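Local coordinates for protein laccase (Botrytis aclada, PDB 3SQR) that probably oxidises phenolic substrates such as hydroquinones while reducing dioxygen to water at a cluster of copper ions, as a laccase of the multicopper oxidase family, at residues Ile465-Thr479 with Asp500-Phe514. Residues are numbered along the deposited sequence; the frame is centred on the assembly and turned at random.
With CU (copper (II) ion), chain E.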
ATOM      1  N   ILE A 465      -4.251   7.914  -2.299  1.00 23.24           N
ATOM      2  CA  ILE A 465      -3.089   8.429  -3.039  1.00 21.97           C
ATOM      3  C   ILE A 465      -1.866   8.016  -2.233  1.00 22.09           C
ATOM      4  O   ILE A 465      -1.782   8.280  -1.009  1.00 22.14           O
ATOM      5  CB  ILE A 465      -3.132   9.981  -3.095  1.00 21.41           C
ATOM      6  CG1 ILE A 465      -4.393  10.425  -3.836  1.00 22.94           C
ATOM      7  CG2 ILE A 465      -1.821  10.540  -3.694  1.00 22.95           C
ATOM      8  CD1 ILE A 465      -4.447   9.941  -5.279  1.00 26.18           C
ATOM      9  N   HIS A 466      -0.946   7.352  -2.918  1.00 23.11           N
ATOM     10  CA  HIS A 466       0.284   6.875  -2.336  1.00 22.96           C
ATOM     11  C   HIS A 466       1.431   7.695  -2.913  1.00 22.20           C
ATOM     12  O   HIS A 466       1.538   7.833  -4.142  1.00 21.60           O
ATOM     13  CB  HIS A 466       0.483   5.415  -2.737  1.00 25.08           C
ATOM     14  CG  HIS A 466       1.807   4.863  -2.309  1.00 26.19           C
ATOM     15  ND1 HIS A 466       2.496   3.893  -3.023  1.00 29.16           N
ATOM     16  CD2 HIS A 466       2.512   5.086  -1.187  1.00 28.92           C
ATOM     17  CE1 HIS A 466       3.616   3.630  -2.385  1.00 26.42           C
ATOM     18  NE2 HIS A 466       3.642   4.337  -1.269  1.00 30.42           N
ATOM     19  N   LEU A 467       2.282   8.200  -2.035  1.00 21.88           N
ATOM     20  CA  LEU A 467       3.520   8.882  -2.425  1.00 20.87           C
ATOM     21  C   LEU A 467       4.715   8.011  -2.083  1.00 21.47           C
ATOM     22  O   LEU A 467       4.854   7.575  -0.978  1.00 22.24           O
ATOM     23  CB  LEU A 467       3.677  10.192  -1.637  1.00 20.44           C
ATOM     24  CG  LEU A 467       5.021  10.958  -1.854  1.00 22.19           C
ATOM     25  CD1 LEU A 467       5.251  11.346  -3.295  1.00 20.87           C
ATOM     26  CD2 LEU A 467       5.085  12.263  -1.046  1.00 22.75           C
ATOM     27  N   HIS A 468       5.612   7.787  -3.039  1.00 21.13           N
ATOM     28  CA  HIS A 468       6.814   7.020  -2.825  1.00 20.39           C
ATOM     29  C   HIS A 468       7.922   7.940  -2.257  1.00 20.76           C
ATOM     30  O   HIS A 468       7.908   9.159  -2.475  1.00 21.50           O
ATOM     31  CB  HIS A 468       7.257   6.423  -4.172  1.00 20.85           C
ATOM     32  CG  HIS A 468       6.414   5.312  -4.651  1.00 19.19           C
ATOM     33  ND1 HIS A 468       6.941   4.083  -4.999  1.00 20.10           N
ATOM     34  CD2 HIS A 468       5.083   5.216  -4.847  1.00 19.59           C
ATOM     35  CE1 HIS A 468       5.954   3.278  -5.340  1.00 20.70           C
ATOM     36  NE2 HIS A 468       4.830   3.944  -5.281  1.00 21.37           N
ATOM     37  N   GLY A 469       8.885   7.345  -1.633  1.00 20.56           N
ATOM     38  CA  GLY A 469      10.098   8.052  -1.126  1.00 19.98           C
ATOM     39  C   GLY A 469       9.933   9.011   0.034  1.00 22.09           C
ATOM     40  O   GLY A 469      10.890   9.571   0.522  1.00 22.65           O
ATOM     41  N   HIS A 470       8.722   9.156   0.550  1.00 20.13           N
ATOM     42  CA  HIS A 470       8.396  10.105   1.591  1.00 21.69           C
ATOM     43  C   HIS A 470       7.201   9.685   2.381  1.00 20.81           C
ATOM     44  O   HIS A 470       6.216   9.208   1.802  1.00 20.81           O
ATOM     45  CB  HIS A 470       7.997  11.488   1.065  1.00 20.79           C
ATOM     46  CG  HIS A 470       9.037  12.118   0.219  1.00 23.24           C
ATOM     47  ND1 HIS A 470       9.936  13.007   0.734  1.00 23.59           N
ATOM     48  CD2 HIS A 470       9.364  11.961  -1.094  1.00 25.14           C
ATOM     49  CE1 HIS A 470      10.754  13.406  -0.218  1.00 26.42           C
ATOM     50  NE2 HIS A 470      10.439  12.787  -1.335  1.00 26.27           N
ATOM     51  N   ASP A 471       7.254   9.995   3.663  1.00 21.73           N
ATOM     52  CA  ASP A 471       6.007  10.211   4.389  1.00 21.10           C
ATOM     53  C   ASP A 471       5.557  11.630   4.133  1.00 22.80           C
ATOM     54  O   ASP A 471       6.390  12.536   4.119  1.00 23.80           O
ATOM     55  CB  ASP A 471       6.151  10.095   5.874  1.00 21.11           C
ATOM     56  CG  ASP A 471       6.356   8.668   6.352  1.00 21.10           C
ATOM     57  OD1 ASP A 471       6.079   7.715   5.636  1.00 21.27           O
ATOM     58  OD2 ASP A 471       6.752   8.546   7.483  1.00 23.39           O
ATOM     59  N   PHE A 472       4.269  11.819   3.892  1.00 21.89           N
ATOM     60  CA  PHE A 472       3.744  13.174   3.711  1.00 22.64           C
ATOM     61  C   PHE A 472       2.941  13.617   4.899  1.00 22.92           C
ATOM     62  O   PHE A 472       2.540  12.790   5.723  1.00 21.28           O
ATOM     63  CB  PHE A 472       2.975  13.315   2.423  1.00 24.19           C
ATOM     64  CG  PHE A 472       1.843  12.350   2.272  1.00 24.14           C
ATOM     65  CD1 PHE A 472       0.766  12.356   3.143  1.00 24.19           C
ATOM     66  CD2 PHE A 472       1.866  11.430   1.262  1.00 25.77           C
ATOM     67  CE1 PHE A 472      -0.254  11.440   2.965  1.00 28.13           C
ATOM     68  CE2 PHE A 472       0.823  10.533   1.063  1.00 25.49           C
ATOM     69  CZ  PHE A 472      -0.201  10.529   1.909  1.00 26.71           C
ATOM     70  N   PHE A 473       2.690  14.923   4.943  1.00 22.61           N
ATOM     71  CA  PHE A 473       1.897  15.527   6.004  1.00 23.80           C
ATOM     72  C   PHE A 473       0.588  15.927   5.381  1.00 23.07           C
ATOM     73  O   PHE A 473       0.570  16.583   4.321  1.00 26.18           O
ATOM     74  CB  PHE A 473       2.638  16.783   6.460  1.00 23.28           C
ATOM     75  CG  PHE A 473       3.927  16.523   7.170  1.00 22.78           C
ATOM     76  CD1 PHE A 473       5.049  16.042   6.545  1.00 25.56           C
ATOM     77  CD2 PHE A 473       4.024  16.794   8.530  1.00 24.81           C
ATOM     78  CE1 PHE A 473       6.255  15.859   7.269  1.00 28.15           C
ATOM     79  CE2 PHE A 473       5.203  16.622   9.201  1.00 27.33           C
ATOM     80  CZ  PHE A 473       6.274  16.147   8.605  1.00 28.66           C
ATOM     81  N   ILE A 474      -0.513  15.478   5.966  1.00 24.00           N
ATOM     82  CA  ILE A 474      -1.823  15.811   5.434  1.00 23.09           C
ATOM     83  C   ILE A 474      -2.205  17.201   5.961  1.00 22.80           C
ATOM     84  O   ILE A 474      -2.762  17.319   7.047  1.00 23.84           O
ATOM     85  CB  ILE A 474      -2.832  14.801   5.831  1.00 23.30           C
ATOM     86  CG1 ILE A 474      -2.384  13.379   5.430  1.00 22.40           C
ATOM     87  CG2 ILE A 474      -4.192  15.178   5.229  1.00 24.94           C
ATOM     88  CD1 ILE A 474      -3.512  12.299   5.681  1.00 25.67           C
ATOM     89  N   VAL A 475      -1.820  18.219   5.221  1.00 23.88           N
ATOM     90  CA  VAL A 475      -2.115  19.597   5.647  1.00 24.24           C
ATOM     91  C   VAL A 475      -3.603  19.973   5.418  1.00 26.13           C
ATOM     92  O   VAL A 475      -4.170  20.830   6.103  1.00 26.84           O
ATOM     93  CB  VAL A 475      -1.125  20.591   5.118  1.00 24.02           C
ATOM     94  CG1 VAL A 475       0.348  20.107   5.594  1.00 24.28           C
ATOM     95  CG2 VAL A 475      -1.200  20.855   3.629  1.00 23.39           C
ATOM     96  N   ALA A 476      -4.243  19.253   4.523  1.00 25.62           N
ATOM     97  CA  ALA A 476      -5.684  19.412   4.265  1.00 26.39           C
ATOM     98  C   ALA A 476      -6.198  18.173   3.542  1.00 25.43           C
ATOM     99  O   ALA A 476      -5.593  17.667   2.602  1.00 24.81           O
ATOM    100  CB  ALA A 476      -5.939  20.646   3.384  1.00 25.73           C
ATOM    101  N   GLN A 477      -7.351  17.719   3.947  1.00 23.85           N
ATOM    102  CA  GLN A 477      -7.990  16.623   3.233  1.00 24.04           C
ATOM    103  C   GLN A 477      -9.464  17.028   3.299  1.00 25.92           C
ATOM    104  O   GLN A 477     -10.135  16.856   4.318  1.00 27.57           O
ATOM    105  CB  GLN A 477      -7.672  15.325   3.953  1.00 25.39           C
ATOM    106  CG  GLN A 477      -8.307  14.117   3.301  1.00 22.13           C
ATOM    107  CD  GLN A 477      -8.068  12.867   4.035  1.00 22.68           C
ATOM    108  OE1 GLN A 477      -8.344  12.744   5.220  1.00 26.47           O
ATOM    109  NE2 GLN A 477      -7.512  11.876   3.309  1.00 24.94           N
ATOM    110  N   GLU A 478      -9.911  17.656   2.242  1.00 27.37           N
ATOM    111  CA  GLU A 478     -11.138  18.430   2.264  1.00 27.50           C
ATOM    112  C   GLU A 478     -12.087  18.038   1.176  1.00 28.01           C
ATOM    113  O   GLU A 478     -11.688  17.887  -0.005  1.00 27.55           O
ATOM    114  CB  GLU A 478     -10.806  19.920   2.089  1.00 28.52           C
ATOM    115  CG  GLU A 478      -9.938  20.481   3.201  1.00 31.73           C
ATOM    116  CD  GLU A 478     -10.627  20.598   4.535  1.00 38.41           C
ATOM    117  OE1 GLU A 478     -11.844  20.824   4.526  1.00 41.05           O
ATOM    118  OE2 GLU A 478      -9.938  20.462   5.579  1.00 43.53           O
ATOM    119  N   THR A 479     -13.358  17.985   1.569  1.00 27.60           N
ATOM    120  CA  THR A 479     -14.465  17.804   0.635  1.00 28.41           C
ATOM    121  C   THR A 479     -15.010  19.175   0.260  1.00 29.27           C
ATOM    122  O   THR A 479     -16.040  19.613   0.759  1.00 28.70           O
ATOM    123  CB  THR A 479     -15.534  16.934   1.235  1.00 29.00           C
ATOM    124  OG1 THR A 479     -15.937  17.452   2.519  1.00 31.39           O
ATOM    125  CG2 THR A 479     -14.958  15.556   1.435  1.00 25.92           C
ATOM    126  N   ASP A 500       1.838   7.558   4.432  1.00 22.52           N
ATOM    127  CA  ASP A 500       2.200   7.477   2.990  1.00 21.20           C
ATOM    128  C   ASP A 500       1.101   7.159   1.990  1.00 20.03           C
ATOM    129  O   ASP A 500       1.297   7.285   0.783  1.00 21.84           O
ATOM    130  CB  ASP A 500       3.393   6.487   2.810  1.00 22.69           C
ATOM    131  CG  ASP A 500       3.075   5.077   3.252  1.00 20.92           C
ATOM    132  OD1 ASP A 500       2.193   4.477   2.608  1.00 23.37           O
ATOM    133  OD2 ASP A 500       3.711   4.604   4.251  1.00 23.66           O
ATOM    134  N   VAL A 501      -0.102   6.863   2.497  1.00 20.73           N
ATOM    135  CA  VAL A 501      -1.290   6.719   1.628  1.00 21.25           C
ATOM    136  C   VAL A 501      -2.428   7.518   2.254  1.00 21.11           C
ATOM    137  O   VAL A 501      -2.729   7.384   3.442  1.00 21.08           O
ATOM    138  CB  VAL A 501      -1.753   5.262   1.424  1.00 20.67           C
ATOM    139  CG1 VAL A 501      -3.016   5.231   0.622  1.00 19.02           C
ATOM    140  CG2 VAL A 501      -0.713   4.427   0.748  1.00 21.91           C
ATOM    141  N   ALA A 502      -3.043   8.406   1.497  1.00 22.27           N
ATOM    142  CA  ALA A 502      -4.173   9.189   2.003  1.00 22.64           C
ATOM    143  C   ALA A 502      -5.153   9.477   0.884  1.00 21.22           C
ATOM    144  O   ALA A 502      -4.789   9.634  -0.287  1.00 21.51           O
ATOM    145  CB  ALA A 502      -3.656  10.513   2.624  1.00 23.36           C
ATOM    146  N   ALA A 503      -6.405   9.536   1.250  1.00 22.78           N
ATOM    147  CA  ALA A 503      -7.483   9.718   0.311  1.00 23.84           C
ATOM    148  C   ALA A 503      -7.529  11.101  -0.269  1.00 24.01           C
ATOM    149  O   ALA A 503      -7.490  12.089   0.475  1.00 24.24           O
ATOM    150  CB  ALA A 503      -8.833   9.415   0.998  1.00 23.83           C
ATOM    151  N   LEU A 504      -7.597  11.161  -1.585  1.00 23.88           N
ATOM    152  CA  LEU A 504      -8.105  12.349  -2.278  1.00 22.60           C
ATOM    153  C   LEU A 504      -9.630  12.278  -2.155  1.00 24.58           C
ATOM    154  O   LEU A 504     -10.272  11.420  -2.755  1.00 25.00           O
ATOM    155  CB  LEU A 504      -7.721  12.346  -3.733  1.00 22.85           C
ATOM    156  CG  LEU A 504      -8.453  13.287  -4.677  1.00 22.64           C
ATOM    157  CD1 LEU A 504      -8.331  14.728  -4.210  1.00 23.79           C
ATOM    158  CD2 LEU A 504      -7.885  13.062  -6.098  1.00 20.62           C
ATOM    159  N   PRO A 505     -10.212  13.197  -1.390  1.00 24.57           N
ATOM    160  CA  PRO A 505     -11.683  13.100  -1.230  1.00 24.65           C
ATOM    161  C   PRO A 505     -12.415  13.296  -2.510  1.00 24.31           C
ATOM    162  O   PRO A 505     -12.099  14.164  -3.242  1.00 22.96           O
ATOM    163  CB  PRO A 505     -12.002  14.251  -0.273  1.00 24.82           C
ATOM    164  CG  PRO A 505     -10.725  14.394   0.531  1.00 23.39           C
ATOM    165  CD  PRO A 505      -9.665  14.256  -0.538  1.00 24.82           C
ATOM    166  N   GLY A 506     -13.482  12.521  -2.713  1.00 23.36           N
ATOM    167  CA  GLY A 506     -14.294  12.648  -3.870  1.00 24.56           C
ATOM    168  C   GLY A 506     -14.835  14.068  -3.969  1.00 23.50           C
ATOM    169  O   GLY A 506     -15.423  14.579  -3.011  1.00 25.95           O
ATOM    170  N   ASN A 507     -14.532  14.647  -5.121  1.00 24.25           N
ATOM    171  CA  ASN A 507     -14.854  16.040  -5.526  1.00 24.79           C
ATOM    172  C   ASN A 507     -14.176  17.073  -4.650  1.00 24.71           C
ATOM    173  O   ASN A 507     -14.562  18.254  -4.670  1.00 24.02           O
ATOM    174  CB  ASN A 507     -16.375  16.241  -5.517  1.00 24.77           C
ATOM    175  CG  ASN A 507     -17.069  15.356  -6.536  1.00 24.42           C
ATOM    176  OD1 ASN A 507     -16.573  15.163  -7.640  1.00 26.74           O
ATOM    177  ND2 ASN A 507     -18.235  14.815  -6.179  1.00 26.64           N
ATOM    178  N   GLY A 508     -13.123  16.662  -3.964  1.00 23.98           N
ATOM    179  CA  GLY A 508     -12.404  17.555  -3.084  1.00 24.55           C
ATOM    180  C   GLY A 508     -10.949  17.666  -3.420  1.00 23.51           C
ATOM    181  O   GLY A 508     -10.564  17.573  -4.575  1.00 25.52           O
ATOM    182  N   TYR A 509     -10.150  17.963  -2.412  1.00 24.65           N
ATOM    183  CA  TYR A 509      -8.700  18.022  -2.619  1.00 25.69           C
ATOM    184  C   TYR A 509      -7.936  17.487  -1.418  1.00 25.01           C
ATOM    185  O   TYR A 509      -8.391  17.439  -0.290  1.00 26.10           O
ATOM    186  CB  TYR A 509      -8.276  19.456  -2.989  1.00 26.01           C
ATOM    187  CG  TYR A 509      -8.478  20.431  -1.882  1.00 26.91           C
ATOM    188  CD1 TYR A 509      -9.669  21.132  -1.738  1.00 29.56           C
ATOM    189  CD2 TYR A 509      -7.433  20.715  -0.984  1.00 28.05           C
ATOM    190  CE1 TYR A 509      -9.837  22.026  -0.706  1.00 29.90           C
ATOM    191  CE2 TYR A 509      -7.599  21.597   0.033  1.00 31.04           C
ATOM    192  CZ  TYR A 509      -8.800  22.258   0.165  1.00 31.97           C
ATOM    193  OH  TYR A 509      -8.904  23.169   1.191  1.00 31.04           O
ATOM    194  N   LEU A 510      -6.725  17.054  -1.718  1.00 26.17           N
ATOM    195  CA  LEU A 510      -5.803  16.585  -0.744  1.00 24.04           C
ATOM    196  C   LEU A 510      -4.545  17.421  -0.907  1.00 23.16           C
ATOM    197  O   LEU A 510      -4.015  17.519  -2.006  1.00 23.86           O
ATOM    198  CB  LEU A 510      -5.527  15.118  -1.021  1.00 23.24           C
ATOM    199  CG  LEU A 510      -4.402  14.497  -0.216  1.00 23.25           C
ATOM    200  CD1 LEU A 510      -4.774  14.412   1.309  1.00 23.03           C
ATOM    201  CD2 LEU A 510      -3.997  13.121  -0.792  1.00 23.37           C
ATOM    202  N   ALA A 511      -4.138  18.033   0.201  1.00 24.44           N
ATOM    203  CA  ALA A 511      -2.930  18.833   0.224  1.00 24.66           C
ATOM    204  C   ALA A 511      -1.965  18.098   1.141  1.00 23.40           C
ATOM    205  O   ALA A 511      -2.205  17.967   2.334  1.00 24.72           O
ATOM    206  CB  ALA A 511      -3.239  20.271   0.748  1.00 23.60           C
ATOM    207  N   ILE A 512      -0.884  17.609   0.535  1.00 24.76           N
ATOM    208  CA  ILE A 512       0.137  16.839   1.234  1.00 24.70           C
ATOM    209  C   ILE A 512       1.461  17.548   1.126  1.00 24.47           C
ATOM    210  O   ILE A 512       1.861  17.957   0.053  1.00 28.71           O
ATOM    211  CB  ILE A 512       0.242  15.377   0.686  1.00 25.08           C
ATOM    212  CG1 ILE A 512       0.505  15.328  -0.792  1.00 26.87           C
ATOM    213  CG2 ILE A 512      -0.990  14.543   1.089  1.00 26.97           C
ATOM    214  CD1 ILE A 512       0.961  13.939  -1.268  1.00 28.58           C
ATOM    215  N   ALA A 513       2.129  17.679   2.240  1.00 25.74           N
ATOM    216  CA  ALA A 513       3.440  18.303   2.315  1.00 24.96           C
ATOM    217  C   ALA A 513       4.517  17.254   2.534  1.00 25.05           C
ATOM    218  O   ALA A 513       4.321  16.276   3.259  1.00 22.50           O
ATOM    219  CB  ALA A 513       3.454  19.304   3.493  1.00 24.11           C
ATOM    220  N   PHE A 514       5.673  17.468   1.925  1.00 25.86           N
ATOM    221  CA  PHE A 514       6.855  16.689   2.284  1.00 26.00           C
ATOM    222  C   PHE A 514       8.097  17.524   2.030  1.00 26.30           C
ATOM    223  O   PHE A 514       8.018  18.554   1.378  1.00 27.11           O
ATOM    224  CB  PHE A 514       6.885  15.378   1.499  1.00 26.43           C
ATOM    225  CG  PHE A 514       6.824  15.550   0.012  1.00 25.79           C
ATOM    226  CD1 PHE A 514       5.605  15.603  -0.656  1.00 23.68           C
ATOM    227  CD2 PHE A 514       7.999  15.600  -0.764  1.00 27.97           C
ATOM    228  CE1 PHE A 514       5.536  15.771  -1.961  1.00 26.02           C
ATOM    229  CE2 PHE A 514       7.913  15.701  -2.121  1.00 27.21           C
ATOM    230  CZ  PHE A 514       6.684  15.766  -2.726  1.00 27.74           C
TER
HETATM  231 CU    CU E 545       3.094   3.005  -5.585  0.80 27.37          CU
HETATM  232  O   HOH W   1       2.311   1.354  -4.573  1.00 31.17           O
HETATM  233  O   HOH W   2       4.202   5.795   6.561  1.00 20.42           O
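In the C-terminal cupredoxin domain, F472 reaches D500–A502 between two sheets of the β-sandwich, while H466 and V501 lie on the other face of their sheet, towards the copper cluster. Strand 463–467 pairs antiparallel with 501–504 through the mutual backbone bonds of I465 and A502. L467 N bonds D500 O (3.1 Å), an atom that also lies in the plane of the H466 ring, at its CD2 edge. In the other sheet, 472–478 runs antiparallel to 509–515, and V475 and A476 both face A511, a classic β bulge: A511 O accepts from A476 N and weakly from V475 N.

Between the sheets, the F472 ring carries I512 CG2 over one face (3.7 Å to the centroid), while A502 CB meets its edge at CZ (3.5 Å). L467 CD2 sits over the F514 ring, 3.8 Å from its centroid, and F514 CD2 in turn lies over the face of H470. Extended from a CG anti to the backbone N (chi1 179°), Q477 crosses to the opposite sheet, where NE2 donates to A503 O (2.8 Å) on an in-plane lone pair. One water donates to both D471 OD1 and D500 OD2; Y59 OH bonds D471 OD2, R310 salt-bridges D500 OD2, and D500 OD1 bonds the copper ligand H126. H468 NE2 binds copper at 2.0 Å, with H170, H525 and a water hydrogen-bonded to H466 ND1; H466-L467-H468 is one of the His-X-His motifs typical of the trinuclear centre.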